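Local coordinates for protein triacylglycerol lipase (Clostridium botulinum, PDB 5AH1) that hydrolyses carboxylic esters as a zinc-binding alpha/beta-hydrolase of the triacylglycerol lipase class, and probably cleaves synthetic polyesters too, at residues 81-86 against 176-181; 217-222 against 323-328; 308-313 against 372-377; 328-333 against 415-420. All coordinates share one frame; numbering follows the deposited sequence.

Contact 1 (81-86 against 176-181); sequences VLVHGF and IHLIGH
Val81, Leu82 and Val83 run alongside Leu178, Ile179 and Gly180 as neighbouring parallel strands in the central sheet of an alpha/beta-hydrolase. Four backbone hydrogen bonds join them, starting with Val81 N to His177 O at 2.9 Å and ending with His181 N to Val83 O. Packing is dense on the face of Val81, Val83 and Leu178. With its CG anti to the carbonyl carbon (chi1 -77°), Leu178 swings CD2 to 3.9 Å from Val81 CB and 4.1 Å from Val83 CG2, so one methyl serves both valines. Ile176 CD1 comes in at a slant against Val81 CG2 at 3.8 Å. Beta-branched residues suit these extended strands, and Ile188 of helix 183-197 packs on Val83 and Leu178. Gly180 CA makes a CA-H...O contact with Val83 O at 3.2 Å; this glycine also opens a GxSxG sequence that, with Ser182, fits a nucleophile elbow. The face of Leu82 and Ile179 has a single apolar touch, Leu82 CD2 to Ile179 CB at 4.1 Å, against three on the other. The strands part beyond Val83, although this end too is buried. His84 points away from strand 176-181; its ND1 donates to Gly85 O and its NE2 bonds to Val122 N, while the His181 ring bonds to Tyr99 and His426. Here Gly85 N approaches His181 O to 3.3 Å, at an angle too poor for a hydrogen bond.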
loop_
_atom_site.group_PDB
_atom_site.type_symbol
_atom_site.label_atom_id
_atom_site.label_comp_id
_atom_site.label_asym_id
_atom_site.label_seq_id
_atom_site.Cartn_x
_atom_site.Cartn_y
_atom_site.Cartn_z
ATOM N N VAL A 81 -10.713 5.112 5.939
ATOM C CA VAL A 81 -10.594 3.710 5.582
ATOM C C VAL A 81 -9.118 3.442 5.284
ATOM O O VAL A 81 -8.521 4.056 4.398
ATOM C CB VAL A 81 -11.497 3.336 4.369
ATOM C CG1 VAL A 81 -11.257 1.902 3.922
ATOM C CG2 VAL A 81 -12.968 3.542 4.719
ATOM N N LEU A 82 -8.560 2.484 6.020
ATOM C CA LEU A 82 -7.153 2.092 5.931
ATOM C C LEU A 82 -6.984 0.936 4.950
ATOM O O LEU A 82 -7.750 -0.026 4.995
ATOM C CB LEU A 82 -6.680 1.638 7.316
ATOM C CG LEU A 82 -6.778 2.662 8.448
ATOM C CD1 LEU A 82 -6.494 1.998 9.779
ATOM C CD2 LEU A 82 -5.819 3.809 8.243
ATOM N N VAL A 83 -5.972 1.030 4.088
ATOM C CA VAL A 83 -5.742 0.046 3.034
ATOM C C VAL A 83 -4.262 -0.372 2.991
ATOM O O VAL A 83 -3.378 0.414 2.670
ATOM C CB VAL A 83 -6.180 0.589 1.669
ATOM C CG1 VAL A 83 -6.033 -0.511 0.598
ATOM C CG2 VAL A 83 -7.616 1.126 1.712
ATOM N N HIS A 84 -4.030 -1.629 3.364
ATOM C CA HIS A 84 -2.698 -2.209 3.427
ATOM C C HIS A 84 -2.058 -2.391 2.051
ATOM O O HIS A 84 -2.721 -2.298 1.008
ATOM C CB HIS A 84 -2.793 -3.582 4.107
ATOM C CG HIS A 84 -3.599 -4.576 3.334
ATOM N ND1 HIS A 84 -3.083 -5.275 2.269
ATOM C CD2 HIS A 84 -4.891 -4.974 3.448
ATOM C CE1 HIS A 84 -4.014 -6.070 1.769
ATOM N NE2 HIS A 84 -5.124 -5.904 2.464
ATOM N N GLY A 85 -0.759 -2.651 2.082
ATOM C CA GLY A 85 0.015 -2.893 0.875
ATOM C C GLY A 85 0.216 -4.340 0.484
ATOM O O GLY A 85 -0.641 -5.201 0.674
ATOM N N PHE A 86 1.370 -4.572 -0.120
ATOM C CA PHE A 86 1.780 -5.892 -0.598
ATOM C C PHE A 86 2.013 -6.812 0.592
ATOM O O PHE A 86 2.662 -6.408 1.565
ATOM C CB PHE A 86 3.064 -5.696 -1.409
ATOM C CG PHE A 86 3.637 -6.942 -2.028
ATOM C CD1 PHE A 86 2.973 -7.628 -3.023
ATOM C CD2 PHE A 86 4.889 -7.363 -1.676
ATOM C CE1 PHE A 86 3.537 -8.730 -3.615
ATOM C CE2 PHE A 86 5.445 -8.463 -2.271
ATOM C CZ PHE A 86 4.766 -9.141 -3.231
ATOM N N ILE A 176 -15.413 9.491 2.206
ATOM C CA ILE A 176 -14.392 8.944 3.082
ATOM C C ILE A 176 -13.014 9.518 2.768
ATOM O O ILE A 176 -12.785 10.076 1.697
ATOM C CB ILE A 176 -14.320 7.390 2.970
ATOM C CG1 ILE A 176 -13.847 6.953 1.570
ATOM C CG2 ILE A 176 -15.670 6.781 3.314
ATOM C CD1 ILE A 176 -13.624 5.435 1.444
ATOM N N HIS A 177 -12.101 9.352 3.718
ATOM C CA HIS A 177 -10.681 9.599 3.539
ATOM C C HIS A 177 -10.023 8.235 3.369
ATOM O O HIS A 177 -10.158 7.388 4.249
ATOM C CB HIS A 177 -10.058 10.244 4.764
ATOM C CG HIS A 177 -10.636 11.570 5.121
ATOM N ND1 HIS A 177 -10.390 12.709 4.385
ATOM C CD2 HIS A 177 -11.445 11.940 6.142
ATOM C CE1 HIS A 177 -11.014 13.727 4.952
ATOM N NE2 HIS A 177 -11.665 13.289 6.013
ATOM N N LEU A 178 -9.309 8.019 2.266
ATOM C CA LEU A 178 -8.577 6.775 2.077
ATOM C C LEU A 178 -7.125 6.977 2.455
ATOM O O LEU A 178 -6.496 7.952 2.030
ATOM C CB LEU A 178 -8.650 6.313 0.622
ATOM C CG LEU A 178 -9.980 5.673 0.227
ATOM C CD1 LEU A 178 -10.099 5.598 -1.294
ATOM C CD2 LEU A 178 -10.120 4.293 0.839
ATOM N N ILE A 179 -6.592 6.054 3.245
ATOM C CA ILE A 179 -5.179 6.050 3.601
ATOM C C ILE A 179 -4.594 4.705 3.220
ATOM O O ILE A 179 -5.070 3.674 3.694
ATOM C CB ILE A 179 -4.956 6.321 5.118
ATOM C CG1 ILE A 179 -5.574 7.660 5.536
ATOM C CG2 ILE A 179 -3.477 6.281 5.452
ATOM C CD1 ILE A 179 -5.412 8.037 7.011
ATOM N N GLY A 180 -3.560 4.736 2.389
ATOM C CA GLY A 180 -2.972 3.520 1.868
ATOM C C GLY A 180 -1.478 3.478 2.063
ATOM O O GLY A 180 -0.771 4.397 1.677
ATOM N N HIS A 181 -0.993 2.383 2.646
ATOM C CA HIS A 181 0.437 2.192 2.880
ATOM C C HIS A 181 1.001 1.303 1.789
ATOM O O HIS A 181 0.355 0.342 1.363
ATOM C CB HIS A 181 0.671 1.568 4.251
ATOM C CG HIS A 181 2.102 1.240 4.534
ATOM N ND1 HIS A 181 2.586 -0.055 4.537
ATOM C CD2 HIS A 181 3.171 2.041 4.758
ATOM C CE1 HIS A 181 3.876 -0.035 4.818
ATOM N NE2 HIS A 181 4.257 1.226 4.947
#

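Contact 2 (217-222 against 323-328); sequences GKHWIH and QPDVYY
His219 meets Asp325 mainly through water: one molecule lies in the plane of the imidazole, 2.9 Å from His219 ND1, and donates to Asp325 OD1. The carboxylate gets there because Asp325 CG sits between the backbone N and carbonyl carbon (chi1 58°). OD2 also comes within 3.1 Å of His219 ND1, but the angle is poor and no direct bond forms. At Ile221 the contact turns apolar, Ile221 CG2 lying 4.3 Å from Val326 CG1, while the other valine methyl, CG2, packs on the carbonyl oxygen of Ile221. His222 then uses both backbone and ring. Its O accepts from Tyr327 N at 3.1 Å, its ND1 shares a second water with Asp325 O, and its ring face receives the edge of Tyr327 in a T-shaped pair (planes at 77°). An aromatic residue that can also bind water suits this place. Around the contact, Ile221 packs on Thr192 of helix 183-197 and on strand 176-181, Tyr78 makes a second edge-to-face pair with His222, and strand 327-331 begins beside strand 221-227.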
loop_
_atom_site.group_PDB
_atom_site.type_symbol
_atom_site.label_atom_id
_atom_site.label_comp_id
_atom_site.label_asym_id
_atom_site.label_seq_id
_atom_site.Cartn_x
_atom_site.Cartn_y
_atom_site.Cartn_z
ATOM N N GLY A 217 -18.711 8.653 -12.396
ATOM C CA GLY A 217 -19.636 9.637 -11.869
ATOM C C GLY A 217 -19.798 9.625 -10.365
ATOM O O GLY A 217 -20.695 10.286 -9.854
ATOM N N LYS A 218 -18.931 8.911 -9.651
ATOM C CA LYS A 218 -19.024 8.805 -8.199
ATOM C C LYS A 218 -17.903 9.607 -7.553
ATOM O O LYS A 218 -16.723 9.432 -7.897
ATOM C CB LYS A 218 -18.966 7.340 -7.761
ATOM C CG LYS A 218 -20.140 6.546 -8.281
ATOM C CD LYS A 218 -19.962 5.041 -8.124
ATOM C CE LYS A 218 -21.005 4.268 -8.915
ATOM N NZ LYS A 218 -20.923 4.563 -10.382
ATOM N N HIS A 219 -18.290 10.472 -6.618
ATOM C CA HIS A 219 -17.374 11.382 -5.930
ATOM C C HIS A 219 -17.440 11.112 -4.435
ATOM O O HIS A 219 -17.875 11.934 -3.638
ATOM C CB HIS A 219 -17.729 12.812 -6.323
ATOM C CG HIS A 219 -17.721 12.992 -7.806
ATOM N ND1 HIS A 219 -16.556 12.966 -8.540
ATOM C CD2 HIS A 219 -18.731 13.067 -8.707
ATOM C CE1 HIS A 219 -16.844 13.083 -9.825
ATOM N NE2 HIS A 219 -18.156 13.144 -9.953
ATOM N N TRP A 220 -16.985 9.915 -4.081
ATOM C CA TRP A 220 -17.120 9.360 -2.741
ATOM C C TRP A 220 -15.887 9.593 -1.876
ATOM O O TRP A 220 -15.907 9.289 -0.691
ATOM C CB TRP A 220 -17.288 7.852 -2.847
ATOM C CG TRP A 220 -18.554 7.379 -3.486
ATOM C CD1 TRP A 220 -19.595 8.134 -3.957
ATOM C CD2 TRP A 220 -18.929 6.013 -3.688
ATOM N NE1 TRP A 220 -20.586 7.313 -4.445
ATOM C CE2 TRP A 220 -20.204 6.010 -4.284
ATOM C CE3 TRP A 220 -18.301 4.788 -3.423
ATOM C CZ2 TRP A 220 -20.874 4.827 -4.613
ATOM C CZ3 TRP A 220 -18.956 3.621 -3.749
ATOM C CH2 TRP A 220 -20.231 3.648 -4.346
ATOM N N ILE A 221 -14.805 10.073 -2.493
ATOM C CA ILE A 221 -13.495 10.130 -1.858
ATOM C C ILE A 221 -13.092 11.590 -1.650
ATOM O O ILE A 221 -12.965 12.342 -2.609
ATOM C CB ILE A 221 -12.433 9.430 -2.720
ATOM C CG1 ILE A 221 -12.910 8.025 -3.147
ATOM C CG2 ILE A 221 -11.145 9.398 -1.960
ATOM C CD1 ILE A 221 -13.288 7.104 -2.013
ATOM N N HIS A 222 -12.936 11.998 -0.397
ATOM C CA HIS A 222 -12.528 13.368 -0.115
ATOM C C HIS A 222 -11.015 13.550 -0.182
ATOM O O HIS A 222 -10.529 14.591 -0.632
ATOM C CB HIS A 222 -13.048 13.815 1.250
ATOM C CG HIS A 222 -13.040 15.291 1.433
ATOM N ND1 HIS A 222 -13.525 16.157 0.479
ATOM C CD2 HIS A 222 -12.630 16.057 2.471
ATOM C CE1 HIS A 222 -13.414 17.396 0.922
ATOM N NE2 HIS A 222 -12.857 17.361 2.117
ATOM N N GLN A 323 -7.670 13.274 -9.293
ATOM C CA GLN A 323 -8.949 13.877 -9.638
ATOM C C GLN A 323 -9.050 15.291 -9.069
ATOM O O GLN A 323 -8.528 15.571 -7.992
ATOM C CB GLN A 323 -10.065 12.981 -9.102
ATOM C CG GLN A 323 -10.090 11.604 -9.775
ATOM C CD GLN A 323 -10.437 11.702 -11.250
ATOM O OE1 GLN A 323 -11.328 12.456 -11.642
ATOM N NE2 GLN A 323 -9.735 10.951 -12.082
ATOM N N PRO A 324 -9.734 16.190 -9.791
ATOM C CA PRO A 324 -9.661 17.621 -9.441
ATOM C C PRO A 324 -10.384 17.998 -8.155
ATOM O O PRO A 324 -10.122 19.059 -7.597
ATOM C CB PRO A 324 -10.303 18.300 -10.653
ATOM C CG PRO A 324 -11.144 17.253 -11.290
ATOM C CD PRO A 324 -10.393 15.982 -11.094
ATOM N N ASP A 325 -11.277 17.126 -7.702
ATOM C CA ASP A 325 -12.087 17.368 -6.511
ATOM C C ASP A 325 -11.659 16.542 -5.294
ATOM O O ASP A 325 -12.413 16.427 -4.335
ATOM C CB ASP A 325 -13.558 17.112 -6.850
ATOM C CG ASP A 325 -13.837 15.697 -7.370
ATOM O OD1 ASP A 325 -12.936 14.982 -7.874
ATOM O OD2 ASP A 325 -15.019 15.297 -7.286
ATOM N N VAL A 326 -10.445 15.985 -5.335
ATOM C CA VAL A 326 -9.919 15.161 -4.264
ATOM C C VAL A 326 -8.587 15.744 -3.788
ATOM O O VAL A 326 -7.756 16.171 -4.605
ATOM C CB VAL A 326 -9.711 13.698 -4.787
ATOM C CG1 VAL A 326 -9.100 12.797 -3.718
ATOM C CG2 VAL A 326 -11.019 13.118 -5.304
ATOM N N TYR A 327 -8.376 15.737 -2.475
ATOM C CA TYR A 327 -7.081 16.113 -1.912
ATOM C C TYR A 327 -6.143 14.913 -1.924
ATOM O O TYR A 327 -6.537 13.837 -1.510
ATOM C CB TYR A 327 -7.248 16.600 -0.464
ATOM C CG TYR A 327 -8.010 17.885 -0.302
ATOM C CD1 TYR A 327 -7.377 19.103 -0.416
ATOM C CD2 TYR A 327 -9.370 17.872 -0.009
ATOM C CE1 TYR A 327 -8.084 20.286 -0.236
ATOM C CE2 TYR A 327 -10.079 19.030 0.148
ATOM C CZ TYR A 327 -9.436 20.229 0.030
ATOM O OH TYR A 327 -10.153 21.390 0.201
ATOM N N TYR A 328 -4.902 15.117 -2.340
ATOM C CA TYR A 328 -3.904 14.051 -2.350
ATOM C C TYR A 328 -2.729 14.444 -1.469
ATOM O O TYR A 328 -2.197 15.549 -1.570
ATOM C CB TYR A 328 -3.420 13.736 -3.783
ATOM C CG TYR A 328 -4.492 13.130 -4.653
ATOM C CD1 TYR A 328 -5.406 13.915 -5.321
ATOM C CD2 TYR A 328 -4.559 11.756 -4.848
ATOM C CE1 TYR A 328 -6.409 13.363 -6.099
ATOM C CE2 TYR A 328 -5.546 11.202 -5.624
ATOM C CZ TYR A 328 -6.450 12.000 -6.278
ATOM O OH TYR A 328 -7.464 11.497 -7.053
HETATM O O HOH W 1 -13.903 12.375 -7.521
HETATM O O HOH W 2 -14.203 16.231 -2.246
#

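Contact 3 (308-313 against 372-377); sequences LSTEGA and DLPIID
Thr310 and Glu311, in the first turn of helix 310-317, rest against Leu373, Pro374 and Ile376 of an irregular loop, with no direct hydrogen bond between them. Most of the contact is van der Waals packing. The Pro374 ring and the Thr310 side chain lie alongside each other, pointing opposite ways, with Pro374 CG 3.9 Å from Thr310 OG1, while the methyl Thr310 CG2 faces Ile376 CD1 at 4.2 Å. Glu311 stretches out with CG anti to the backbone N (chi1 -178°), and the Leu373 methyl CD2 lies along this extended chain, 3.8 Å from Glu311 CB and equally far from Glu311 CD. The methyl thus packs along the whole glutamate, carboxylate carbon included. The polar link is made by a single water, which donates to Glu311 OE2 at 2.6 Å and to Asp372 O at 2.8 Å. An acidic group so near a helix start may also be favoured by the helix dipole. Other hydrogen bonds anchor the two partners: Thr310 OG1 bonds to Asp238, a potassium ligand, and to Arg368, whose NH2 also holds Pro374 O. Proline, having no N-H to satisfy, fits a loop that packs without strand pairing. The helix start itself is a classic N-cap: Ser309 OG accepts from Gly312 N at 3.1 Å, and Ser309 O from Ala313 N.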
loop_
_atom_site.group_PDB
_atom_site.type_symbol
_atom_site.label_atom_id
_atom_site.label_comp_id
_atom_site.label_asym_id
_atom_site.label_seq_id
_atom_site.Cartn_x
_atom_site.Cartn_y
_atom_site.Cartn_z
ATOM N N LEU A 308 4.098 -3.350 -9.161
ATOM C CA LEU A 308 5.112 -2.757 -8.292
ATOM C C LEU A 308 6.377 -2.334 -9.004
ATOM O O LEU A 308 7.134 -1.526 -8.469
ATOM C CB LEU A 308 5.486 -3.726 -7.172
ATOM C CG LEU A 308 4.388 -3.961 -6.129
ATOM C CD1 LEU A 308 4.729 -5.150 -5.256
ATOM C CD2 LEU A 308 4.153 -2.722 -5.260
ATOM N N SER A 309 6.631 -2.915 -10.178
ATOM C CA SER A 309 7.835 -2.581 -10.929
ATOM C C SER A 309 7.722 -1.165 -11.476
ATOM O O SER A 309 6.616 -0.621 -11.594
ATOM C CB SER A 309 8.051 -3.562 -12.083
ATOM O OG SER A 309 7.127 -3.377 -13.143
ATOM N N THR A 310 8.843 -0.551 -11.838
ATOM C CA THR A 310 8.769 0.812 -12.352
ATOM C C THR A 310 8.010 0.862 -13.681
ATOM O O THR A 310 7.227 1.784 -13.903
ATOM C CB THR A 310 10.157 1.458 -12.449
ATOM O OG1 THR A 310 11.000 0.703 -13.320
ATOM C CG2 THR A 310 10.795 1.556 -11.046
ATOM N N GLU A 311 8.223 -0.118 -14.560
ATOM C CA GLU A 311 7.441 -0.189 -15.787
ATOM C C GLU A 311 5.929 -0.278 -15.503
ATOM O O GLU A 311 5.112 0.378 -16.166
ATOM C CB GLU A 311 7.883 -1.408 -16.594
ATOM C CG GLU A 311 7.173 -1.597 -17.940
ATOM C CD GLU A 311 7.497 -2.938 -18.598
ATOM O OE1 GLU A 311 7.729 -3.917 -17.851
ATOM O OE2 GLU A 311 7.525 -3.009 -19.851
ATOM N N GLY A 312 5.549 -1.144 -14.571
ATOM C CA GLY A 312 4.146 -1.375 -14.294
ATOM C C GLY A 312 3.490 -0.194 -13.597
ATOM O O GLY A 312 2.336 0.126 -13.873
ATOM N N ALA A 313 4.230 0.453 -12.710
ATOM C CA ALA A 313 3.721 1.638 -12.017
ATOM C C ALA A 313 3.557 2.778 -13.028
ATOM O O ALA A 313 2.572 3.521 -12.978
ATOM C CB ALA A 313 4.660 2.027 -10.907
ATOM N N ASP A 372 12.905 1.387 -23.585
ATOM C CA ASP A 372 11.520 1.055 -23.239
ATOM C C ASP A 372 11.278 0.875 -21.749
ATOM O O ASP A 372 10.191 0.448 -21.355
ATOM C CB ASP A 372 11.030 -0.193 -23.979
ATOM C CG ASP A 372 11.080 -0.042 -25.486
ATOM O OD1 ASP A 372 10.748 1.056 -25.993
ATOM O OD2 ASP A 372 11.457 -1.029 -26.162
ATOM N N LEU A 373 12.265 1.228 -20.924
ATOM C CA LEU A 373 12.100 1.167 -19.479
ATOM C C LEU A 373 12.555 2.479 -18.836
ATOM O O LEU A 373 13.473 3.142 -19.337
ATOM C CB LEU A 373 12.901 0.022 -18.880
ATOM C CG LEU A 373 12.439 -1.379 -19.275
ATOM C CD1 LEU A 373 13.438 -2.413 -18.815
ATOM C CD2 LEU A 373 11.076 -1.677 -18.685
ATOM N N PRO A 374 11.926 2.871 -17.714
ATOM C CA PRO A 374 12.344 4.099 -17.030
ATOM C C PRO A 374 13.844 4.084 -16.712
ATOM O O PRO A 374 14.376 3.053 -16.310
ATOM C CB PRO A 374 11.507 4.069 -15.745
ATOM C CG PRO A 374 10.275 3.344 -16.159
ATOM C CD PRO A 374 10.722 2.284 -17.106
ATOM N N ILE A 375 14.513 5.210 -16.886
ATOM C CA ILE A 375 15.931 5.297 -16.587
ATOM C C ILE A 375 16.111 5.469 -15.087
ATOM O O ILE A 375 15.597 6.404 -14.502
ATOM C CB ILE A 375 16.579 6.431 -17.390
ATOM C CG1 ILE A 375 16.549 6.071 -18.883
ATOM C CG2 ILE A 375 18.017 6.649 -16.945
ATOM C CD1 ILE A 375 16.799 7.229 -19.820
ATOM N N ILE A 376 16.851 4.551 -14.473
ATOM C CA ILE A 376 17.085 4.514 -13.030
ATOM C C ILE A 376 18.521 4.960 -12.798
ATOM O O ILE A 376 19.464 4.328 -13.290
ATOM C CB ILE A 376 16.887 3.103 -12.449
ATOM C CG1 ILE A 376 15.519 2.525 -12.846
ATOM C CG2 ILE A 376 17.062 3.112 -10.939
ATOM C CD1 ILE A 376 14.328 3.367 -12.447
ATOM N N ASP A 377 18.666 6.075 -12.091
ATOM C CA ASP A 377 19.960 6.663 -11.789
ATOM C C ASP A 377 20.098 6.872 -10.284
ATOM O O ASP A 377 19.289 6.369 -9.499
ATOM C CB ASP A 377 20.175 7.980 -12.569
ATOM C CG ASP A 377 19.210 9.099 -12.171
ATOM O OD1 ASP A 377 18.394 8.937 -11.245
ATOM O OD2 ASP A 377 19.288 10.178 -12.799
HETATM O O HOH W 3 7.827 -0.978 -21.507
#

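Contact 4 (328-333 against 415-420); sequences YFSWTT and WNAMPR
Met418 fills the apolar centre between Trp331 and Phe329, on one side of two parallel strands of the alpha/beta-hydrolase sheet. Its CB sits squarely over the six-membered ring of Trp331, 3.4 Å from the centroid, a CH-pi contact. The bend at chi2 (-61°) brings SD to the edge of the Phe329 ring, 3.9 Å from Phe329 CD1, a Met-aromatic contact that a flexible, polarisable side chain makes easily. On the other side of the sheet Tyr328 CB lies over the face of Trp415, 3.7 Å from the centroid of its six-membered ring. Outward from these rings the backbones pair, Ser330 N to Asn416 O and Met418 N to Ser330 O. Tyr328 O is gripped twice, by Asn416 N at 2.8 Å and Asn416 ND2 at 2.9 Å, which approach from opposite faces of the carbonyl plane. Asparagine suits the place because its amide supplies this second donor while its CB packs beside Phe329; ND2 also bonds to Lys411 O. Further along, a water links the two backbones, accepting from Thr332 N and donating to Met418 O. At the exposed polar end Arg420, bonded through NH1 to Gln334, lays its guanidinium over Thr332, whose methyl CG2 touches one face with Arg420 NE 3.6 Å away.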
loop_
_atom_site.group_PDB
_atom_site.type_symbol
_atom_site.label_atom_id
_atom_site.label_comp_id
_atom_site.label_asym_id
_atom_site.label_seq_id
_atom_site.Cartn_x
_atom_site.Cartn_y
_atom_site.Cartn_z
ATOM N N TYR A 328 -4.902 15.117 -2.340
ATOM C CA TYR A 328 -3.904 14.051 -2.350
ATOM C C TYR A 328 -2.729 14.444 -1.469
ATOM O O TYR A 328 -2.197 15.549 -1.570
ATOM C CB TYR A 328 -3.420 13.736 -3.783
ATOM C CG TYR A 328 -4.492 13.130 -4.653
ATOM C CD1 TYR A 328 -5.406 13.915 -5.321
ATOM C CD2 TYR A 328 -4.559 11.756 -4.848
ATOM C CE1 TYR A 328 -6.409 13.363 -6.099
ATOM C CE2 TYR A 328 -5.546 11.202 -5.624
ATOM C CZ TYR A 328 -6.450 12.000 -6.278
ATOM O OH TYR A 328 -7.464 11.497 -7.053
ATOM N N PHE A 329 -2.359 13.530 -0.584
ATOM C CA PHE A 329 -1.214 13.688 0.303
ATOM C C PHE A 329 -0.283 12.532 0.111
ATOM O O PHE A 329 -0.728 11.403 0.046
ATOM C CB PHE A 329 -1.677 13.735 1.768
ATOM C CG PHE A 329 -2.601 14.876 2.049
ATOM C CD1 PHE A 329 -2.097 16.142 2.351
ATOM C CD2 PHE A 329 -3.971 14.704 1.968
ATOM C CE1 PHE A 329 -2.940 17.201 2.586
ATOM C CE2 PHE A 329 -4.815 15.759 2.190
ATOM C CZ PHE A 329 -4.308 17.011 2.491
ATOM N N SER A 330 1.005 12.811 0.114
ATOM C CA SER A 330 2.007 11.749 0.063
ATOM C C SER A 330 3.023 11.904 1.177
ATOM O O SER A 330 3.493 13.013 1.472
ATOM C CB SER A 330 2.731 11.748 -1.275
ATOM O OG SER A 330 3.304 13.020 -1.493
ATOM N N TRP A 331 3.346 10.769 1.789
ATOM C CA TRP A 331 4.338 10.645 2.842
ATOM C C TRP A 331 5.432 9.688 2.393
ATOM O O TRP A 331 5.146 8.585 1.902
ATOM C CB TRP A 331 3.671 10.125 4.109
ATOM C CG TRP A 331 2.632 11.055 4.636
ATOM C CD1 TRP A 331 1.311 11.073 4.319
ATOM C CD2 TRP A 331 2.843 12.135 5.556
ATOM N NE1 TRP A 331 0.681 12.093 4.993
ATOM C CE2 TRP A 331 1.597 12.757 5.766
ATOM C CE3 TRP A 331 3.970 12.635 6.220
ATOM C CZ2 TRP A 331 1.440 13.849 6.625
ATOM C CZ3 TRP A 331 3.819 13.710 7.059
ATOM C CH2 TRP A 331 2.561 14.306 7.269
ATOM N N THR A 332 6.675 10.142 2.555
ATOM C CA THR A 332 7.880 9.432 2.144
ATOM C C THR A 332 8.652 8.995 3.390
ATOM O O THR A 332 8.914 9.820 4.279
ATOM C CB THR A 332 8.788 10.359 1.296
ATOM O OG1 THR A 332 8.094 10.741 0.098
ATOM C CG2 THR A 332 10.097 9.663 0.934
ATOM N N THR A 333 8.971 7.706 3.456
ATOM C CA THR A 333 9.843 7.163 4.485
ATOM C C THR A 333 11.234 6.941 3.914
ATOM O O THR A 333 11.379 6.578 2.738
ATOM C CB THR A 333 9.271 5.841 5.054
ATOM O OG1 THR A 333 8.623 5.094 4.010
ATOM C CG2 THR A 333 8.250 6.120 6.140
ATOM N N TRP A 415 -0.944 16.649 -5.624
ATOM C CA TRP A 415 -0.213 16.031 -4.522
ATOM C C TRP A 415 0.439 17.065 -3.612
ATOM O O TRP A 415 1.244 17.876 -4.057
ATOM C CB TRP A 415 0.858 15.081 -5.078
ATOM C CG TRP A 415 0.232 13.929 -5.769
ATOM C CD1 TRP A 415 -0.149 13.861 -7.076
ATOM C CD2 TRP A 415 -0.188 12.713 -5.159
ATOM N NE1 TRP A 415 -0.770 12.664 -7.328
ATOM C CE2 TRP A 415 -0.783 11.926 -6.170
ATOM C CE3 TRP A 415 -0.067 12.182 -3.873
ATOM C CZ2 TRP A 415 -1.306 10.667 -5.906
ATOM C CZ3 TRP A 415 -0.583 10.940 -3.607
ATOM C CH2 TRP A 415 -1.184 10.180 -4.623
ATOM N N ASN A 416 0.096 16.970 -2.339
ATOM C CA ASN A 416 0.687 17.759 -1.265
ATOM C C ASN A 416 1.729 16.807 -0.671
ATOM O O ASN A 416 1.396 15.896 0.090
ATOM C CB ASN A 416 -0.356 18.154 -0.225
ATOM C CG ASN A 416 -1.433 19.058 -0.785
ATOM O OD1 ASN A 416 -1.397 20.271 -0.587
ATOM N ND2 ASN A 416 -2.422 18.486 -1.439
ATOM N N ALA A 417 2.984 16.987 -1.083
ATOM C CA ALA A 417 4.084 16.119 -0.666
ATOM C C ALA A 417 4.580 16.576 0.706
ATOM O O ALA A 417 5.153 17.654 0.853
ATOM C CB ALA A 417 5.205 16.117 -1.707
ATOM N N MET A 418 4.304 15.756 1.715
ATOM C CA MET A 418 4.453 16.173 3.104
ATOM C C MET A 418 5.898 15.981 3.590
ATOM O O MET A 418 6.702 15.318 2.932
ATOM C CB MET A 418 3.423 15.422 3.968
ATOM C CG MET A 418 1.996 15.610 3.469
ATOM S SD MET A 418 1.451 17.343 3.489
ATOM C CE MET A 418 1.307 17.647 5.249
ATOM N N PRO A 419 6.241 16.578 4.742
ATOM C CA PRO A 419 7.628 16.528 5.210
ATOM C C PRO A 419 8.146 15.093 5.370
ATOM O O PRO A 419 7.470 14.258 5.962
ATOM C CB PRO A 419 7.568 17.292 6.549
ATOM C CG PRO A 419 6.471 18.260 6.355
ATOM C CD PRO A 419 5.434 17.497 5.567
ATOM N N ARG A 420 9.334 14.820 4.846
ATOM C CA ARG A 420 9.850 13.458 4.797
ATOM C C ARG A 420 9.954 12.842 6.187
ATOM O O ARG A 420 10.397 13.496 7.129
ATOM C CB ARG A 420 11.221 13.427 4.112
ATOM C CG ARG A 420 11.769 12.013 3.937
ATOM C CD ARG A 420 12.943 11.923 2.964
ATOM N NE ARG A 420 12.535 12.230 1.605
ATOM C CZ ARG A 420 13.244 11.937 0.526
ATOM N NH1 ARG A 420 14.391 11.294 0.642
ATOM N NH2 ARG A 420 12.792 12.262 -0.670
HETATM O O HOH W 4 6.696 12.678 3.803
#

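In the fold
Contacts 1, 2 and 4 follow one another across a single parallel sheet, through strands 80-83, 176-181, 221-227, 327-331 and 415-417. Contacts 1 and 2, with centres about 15 Å apart, are stitched directly: Ile176 O lies 2.8 Å from His222 N, a probable hydrogen bond. Contacts 2 and 4 share Tyr328 on strand 327-331. Contact 3 lies apart from the sheet, its centre about 24 Å from that of contact 1, yet Phe86 CD1 touches Leu308 CD1 at 3.8 Å. Contact 1 leads into the probable nucleophile elbow at Ser182, whereas contact 3 is near a potassium ion, about 8 Å from the Glu311 side chain.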